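Local coordinates for protein aldehyde dehydrogenase (Listeria monocytogenes, PDB 3K9D) that probably oxidises aldehydes, passing the electrons to NAD or NADP as acceptor, at residues I239-C251 with S339-T351. Residues are numbered along the deposited sequence; the frame is centred on the assembly and turned at random.
Sequences ILDSKTFDNGTIC and SREKLAPILAFYT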
loop_
_atom_site.group_PDB
_atom_site.type_symbol
_atom_site.label_atom_id
_atom_site.label_comp_id
_atom_site.label_asym_id
_atom_site.label_seq_id
_atom_site.Cartn_x
_atom_site.Cartn_y
_atom_site.Cartn_z
ATOM N N ILE A 239 22.774 14.708 18.504
ATOM C CA ILE A 239 22.232 13.554 19.232
ATOM C C ILE A 239 21.500 14.039 20.488
ATOM O O ILE A 239 20.426 13.544 20.817
ATOM C CB ILE A 239 23.355 12.536 19.589
ATOM C CG1 ILE A 239 23.930 11.911 18.308
ATOM C CG2 ILE A 239 22.850 11.443 20.546
ATOM C CD1 ILE A 239 25.171 11.062 18.505
ATOM N N LEU A 240 22.083 15.021 21.175
ATOM C CA LEU A 240 21.448 15.613 22.348
ATOM C C LEU A 240 20.214 16.425 21.981
ATOM O O LEU A 240 19.218 16.331 22.680
ATOM C CB LEU A 240 22.437 16.446 23.181
ATOM C CG LEU A 240 23.621 15.653 23.746
ATOM C CD1 LEU A 240 24.510 16.577 24.546
ATOM C CD2 LEU A 240 23.141 14.496 24.618
ATOM N N ASP A 241 20.280 17.187 20.880
ATOM C CA ASP A 241 19.134 18.000 20.393
ATOM C C ASP A 241 17.900 17.140 20.167
ATOM O O ASP A 241 16.780 17.538 20.505
ATOM C CB ASP A 241 19.459 18.729 19.073
ATOM C CG ASP A 241 20.280 20.005 19.270
ATOM O OD1 ASP A 241 20.420 20.477 20.416
ATOM O OD2 ASP A 241 20.794 20.537 18.263
ATOM N N SER A 242 18.128 15.965 19.581
ATOM C CA SER A 242 17.068 15.012 19.252
ATOM C C SER A 242 16.631 14.155 20.438
ATOM O O SER A 242 15.440 14.022 20.718
ATOM C CB SER A 242 17.536 14.139 18.082
ATOM O OG SER A 242 17.035 12.825 18.157
ATOM N N LYS A 243 17.600 13.588 21.141
ATOM C CA LYS A 243 17.314 12.626 22.190
ATOM C C LYS A 243 16.631 13.251 23.415
ATOM O O LYS A 243 15.818 12.589 24.067
ATOM C CB LYS A 243 18.594 11.836 22.552
ATOM C CG LYS A 243 18.407 10.696 23.500
ATOM C CD LYS A 243 17.433 9.710 22.928
ATOM C CE LYS A 243 17.257 8.578 23.861
ATOM N NZ LYS A 243 16.286 7.542 23.395
ATOM N N THR A 244 16.927 14.527 23.692
ATOM C CA THR A 244 16.259 15.260 24.774
ATOM C C THR A 244 14.984 15.991 24.342
ATOM O O THR A 244 14.237 16.467 25.192
ATOM C CB THR A 244 17.191 16.311 25.428
ATOM O OG1 THR A 244 17.509 17.315 24.463
ATOM C CG2 THR A 244 18.482 15.676 25.917
ATOM N N PHE A 245 14.748 16.097 23.032
ATOM C CA PHE A 245 13.565 16.772 22.496
ATOM C C PHE A 245 12.261 16.106 22.943
ATOM O O PHE A 245 11.993 14.963 22.578
ATOM C CB PHE A 245 13.612 16.845 20.964
ATOM C CG PHE A 245 12.596 17.787 20.376
ATOM C CD1 PHE A 245 12.816 19.162 20.388
ATOM C CD2 PHE A 245 11.425 17.308 19.822
ATOM C CE1 PHE A 245 11.887 20.035 19.859
ATOM C CE2 PHE A 245 10.484 18.186 19.290
ATOM C CZ PHE A 245 10.724 19.545 19.310
ATOM N N ASP A 246 11.477 16.839 23.739
ATOM C CA ASP A 246 10.235 16.356 24.354
ATOM C C ASP A 246 10.474 15.138 25.261
ATOM O O ASP A 246 9.620 14.258 25.373
ATOM C CB ASP A 246 9.169 16.077 23.271
ATOM C CG ASP A 246 7.746 16.156 23.803
ATOM O OD1 ASP A 246 7.432 17.135 24.504
ATOM O OD2 ASP A 246 6.938 15.248 23.502
ATOM N N ASN A 247 11.649 15.104 25.903
ATOM C CA ASN A 247 12.165 13.923 26.630
ATOM C C ASN A 247 12.112 12.599 25.826
ATOM O O ASN A 247 11.773 11.557 26.375
ATOM C CB ASN A 247 11.463 13.751 27.996
ATOM C CG ASN A 247 11.529 15.004 28.870
ATOM O OD1 ASN A 247 12.541 15.686 28.912
ATOM N ND2 ASN A 247 10.453 15.288 29.579
ATOM N N GLY A 248 12.410 12.663 24.527
ATOM C CA GLY A 248 12.571 11.463 23.679
ATOM C C GLY A 248 11.324 10.762 23.138
ATOM O O GLY A 248 11.372 9.570 22.809
ATOM N N THR A 249 10.207 11.483 23.030
ATOM C CA THR A 249 8.934 10.888 22.565
ATOM C C THR A 249 8.821 10.584 21.071
ATOM O O THR A 249 7.947 9.825 20.654
ATOM C CB THR A 249 7.735 11.802 22.886
ATOM O OG1 THR A 249 8.014 13.107 22.381
ATOM C CG2 THR A 249 7.477 11.859 24.381
ATOM N N ILE A 250 9.664 11.208 20.262
ATOM C CA ILE A 250 9.641 10.996 18.821
ATOM C C ILE A 250 10.416 9.717 18.489
ATOM O O ILE A 250 11.518 9.511 18.997
ATOM C CB ILE A 250 10.177 12.263 18.079
ATOM C CG1 ILE A 250 9.214 13.447 18.309
ATOM C CG2 ILE A 250 10.350 12.017 16.567
ATOM C CD1 ILE A 250 9.702 14.770 17.764
ATOM N N CYS A 251 9.829 8.862 17.643
ATOM C CA CYS A 251 10.371 7.530 17.289
ATOM C C CYS A 251 11.629 7.522 16.413
ATOM O O CYS A 251 12.356 6.526 16.378
ATOM C CB CYS A 251 9.287 6.725 16.569
ATOM S SG CYS A 251 8.602 7.639 15.173
ATOM N N SER A 339 19.275 -2.311 24.091
ATOM C CA SER A 339 19.258 -2.590 22.658
ATOM C C SER A 339 17.877 -2.387 22.036
ATOM O O SER A 339 17.672 -2.699 20.861
ATOM C CB SER A 339 19.745 -4.020 22.383
ATOM O OG SER A 339 18.767 -4.986 22.763
ATOM N N ARG A 340 16.943 -1.843 22.819
ATOM C CA ARG A 340 15.539 -1.693 22.418
ATOM C C ARG A 340 15.027 -0.254 22.579
ATOM O O ARG A 340 15.727 0.621 23.107
ATOM C CB ARG A 340 14.660 -2.675 23.208
ATOM C CG ARG A 340 15.090 -4.159 23.074
ATOM C CD ARG A 340 14.204 -5.098 23.869
ATOM N NE ARG A 340 12.781 -4.825 23.652
ATOM C CZ ARG A 340 11.792 -5.416 24.325
ATOM N NH1 ARG A 340 10.526 -5.111 24.058
ATOM N NH2 ARG A 340 12.064 -6.313 25.262
ATOM N N GLU A 341 13.805 -0.010 22.114
ATOM C CA GLU A 341 13.271 1.339 22.040
ATOM C C GLU A 341 12.940 1.871 23.436
ATOM O O GLU A 341 12.127 1.297 24.161
ATOM C CB GLU A 341 12.068 1.383 21.099
ATOM C CG GLU A 341 11.356 2.727 21.025
ATOM C CD GLU A 341 9.983 2.587 20.417
ATOM O OE1 GLU A 341 9.117 1.926 21.034
ATOM O OE2 GLU A 341 9.770 3.125 19.318
ATOM N N LYS A 342 13.647 2.930 23.824
ATOM C CA LYS A 342 13.428 3.605 25.090
ATOM C C LYS A 342 13.008 5.006 24.713
ATOM O O LYS A 342 13.824 5.805 24.251
ATOM C CB LYS A 342 14.721 3.668 25.915
ATOM C CG LYS A 342 15.466 2.356 26.034
ATOM C CD LYS A 342 16.919 2.525 26.456
ATOM C CE LYS A 342 17.808 3.152 25.390
ATOM N NZ LYS A 342 18.047 2.375 24.131
ATOM N N LEU A 343 11.727 5.295 24.869
ATOM C CA LEU A 343 11.193 6.584 24.450
ATOM C C LEU A 343 11.378 7.581 25.582
ATOM O O LEU A 343 10.415 8.040 26.178
ATOM C CB LEU A 343 9.719 6.456 24.064
ATOM C CG LEU A 343 9.367 5.797 22.730
ATOM C CD1 LEU A 343 7.851 5.754 22.555
ATOM C CD2 LEU A 343 10.024 6.519 21.547
ATOM N N ALA A 344 12.642 7.910 25.842
ATOM C CA ALA A 344 13.086 8.586 27.056
ATOM C C ALA A 344 14.535 9.006 26.838
ATOM O O ALA A 344 15.227 8.385 26.021
ATOM C CB ALA A 344 12.994 7.616 28.251
ATOM N N PRO A 345 15.022 10.034 27.581
ATOM C CA PRO A 345 16.420 10.488 27.461
ATOM C C PRO A 345 17.439 9.459 28.000
ATOM O O PRO A 345 18.228 9.735 28.925
ATOM C CB PRO A 345 16.436 11.800 28.273
ATOM C CG PRO A 345 15.371 11.590 29.321
ATOM C CD PRO A 345 14.278 10.832 28.582
ATOM N N ILE A 346 17.394 8.259 27.420
ATOM C CA ILE A 346 18.284 7.166 27.778
ATOM C C ILE A 346 18.928 6.622 26.498
ATOM O O ILE A 346 18.228 6.325 25.524
ATOM C CB ILE A 346 17.535 5.988 28.503
ATOM C CG1 ILE A 346 16.688 6.501 29.666
ATOM C CG2 ILE A 346 18.549 4.899 28.971
ATOM C CD1 ILE A 346 15.767 5.453 30.304
ATOM N N LEU A 347 20.248 6.443 26.537
ATOM C CA LEU A 347 21.008 5.864 25.430
ATOM C C LEU A 347 21.842 4.646 25.828
ATOM O O LEU A 347 22.399 4.604 26.920
ATOM C CB LEU A 347 21.963 6.911 24.845
ATOM C CG LEU A 347 21.363 8.077 24.072
ATOM C CD1 LEU A 347 22.416 9.150 23.885
ATOM C CD2 LEU A 347 20.772 7.618 22.718
ATOM N N ALA A 348 21.903 3.653 24.936
ATOM C CA ALA A 348 23.007 2.685 24.919
ATOM C C ALA A 348 24.247 3.259 24.254
ATOM O O ALA A 348 24.154 4.158 23.423
ATOM C CB ALA A 348 22.582 1.386 24.204
ATOM N N PHE A 349 25.413 2.721 24.602
ATOM C CA PHE A 349 26.683 3.146 24.008
ATOM C C PHE A 349 27.548 1.927 23.644
ATOM O O PHE A 349 28.016 1.213 24.527
ATOM C CB PHE A 349 27.434 4.061 24.980
ATOM C CG PHE A 349 28.605 4.785 24.368
ATOM C CD1 PHE A 349 28.495 6.126 24.009
ATOM C CD2 PHE A 349 29.837 4.138 24.184
ATOM C CE1 PHE A 349 29.555 6.793 23.452
ATOM C CE2 PHE A 349 30.907 4.811 23.617
ATOM C CZ PHE A 349 30.773 6.135 23.273
ATOM N N TYR A 350 27.759 1.703 22.346
ATOM C CA TYR A 350 28.537 0.550 21.863
ATOM C C TYR A 350 29.880 0.976 21.288
ATOM O O TYR A 350 29.996 2.042 20.670
ATOM C CB TYR A 350 27.803 -0.188 20.747
ATOM C CG TYR A 350 26.502 -0.871 21.099
ATOM C CD1 TYR A 350 26.481 -2.212 21.499
ATOM C CD2 TYR A 350 25.287 -0.197 20.979
ATOM C CE1 TYR A 350 25.278 -2.861 21.780
ATOM C CE2 TYR A 350 24.075 -0.828 21.293
ATOM C CZ TYR A 350 24.079 -2.160 21.679
ATOM O OH TYR A 350 22.892 -2.794 21.967
ATOM N N THR A 351 30.874 0.112 21.447
ATOM C CA THR A 351 32.191 0.301 20.844
ATOM C C THR A 351 32.499 -0.830 19.852
ATOM O O THR A 351 32.429 -2.015 20.187
ATOM C CB THR A 351 33.292 0.398 21.913
ATOM O OG1 THR A 351 32.903 1.358 22.912
ATOM C CG2 THR A 351 34.633 0.820 21.286
#
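Lys243, in the last turn of its helix, runs its long side chain past Leu347 in the opposite direction and brings its ammonium group to the backbone carbonyls that lead into strand 346-351. With CG anti to the backbone N (chi1 -173°) and a single bend at chi2 (59°), the chain lays its methylenes against one branch of the leucine; Lys243 CE lies 3.8 Å from Leu347 CD2. At the tip, Lys243 NZ makes weak hydrogen bonds to Lys342 O (3.1 Å) and Ala344 O (3.0 Å). Outside the contact, Glu254 is the main polar partner of the ammonium group, so the buried amine probably remains charged. The other methyl of Leu347, CD1, meets Ile239 CG2 at 4.1 Å.

Beyond the helix, the loop packs on two inverse gamma turns centred on Leu343 and Pro345. Asn247 O receives a CA-H...O contact from Ala344 CA (3.3 Å) and lies close to Pro345 CD, yet has no conventional polar partner. Gly248, at positive phi, sets its CA 4.5 Å from Ala344 CA and turns its carbonyl oxygen to Leu343. Leu343 CD2 lies against the carbonyl oxygens of Gly248, Thr249 and Ile250, 3.6 Å from Gly248 O.

Helix 232-243 forms the beta-alpha-beta crossover between adjacent parallel strands 223-226 and 256-260, consistent with the catalytic domain of aldehyde dehydrogenases. Its C-terminal end meets the entry of strand 346-352, which runs between strands 256-260 and 324-328; Leu240, Lys243 and Thr244 also touch Val324, while Phe271 of helix 261-273 packs against Ile239 and Leu240.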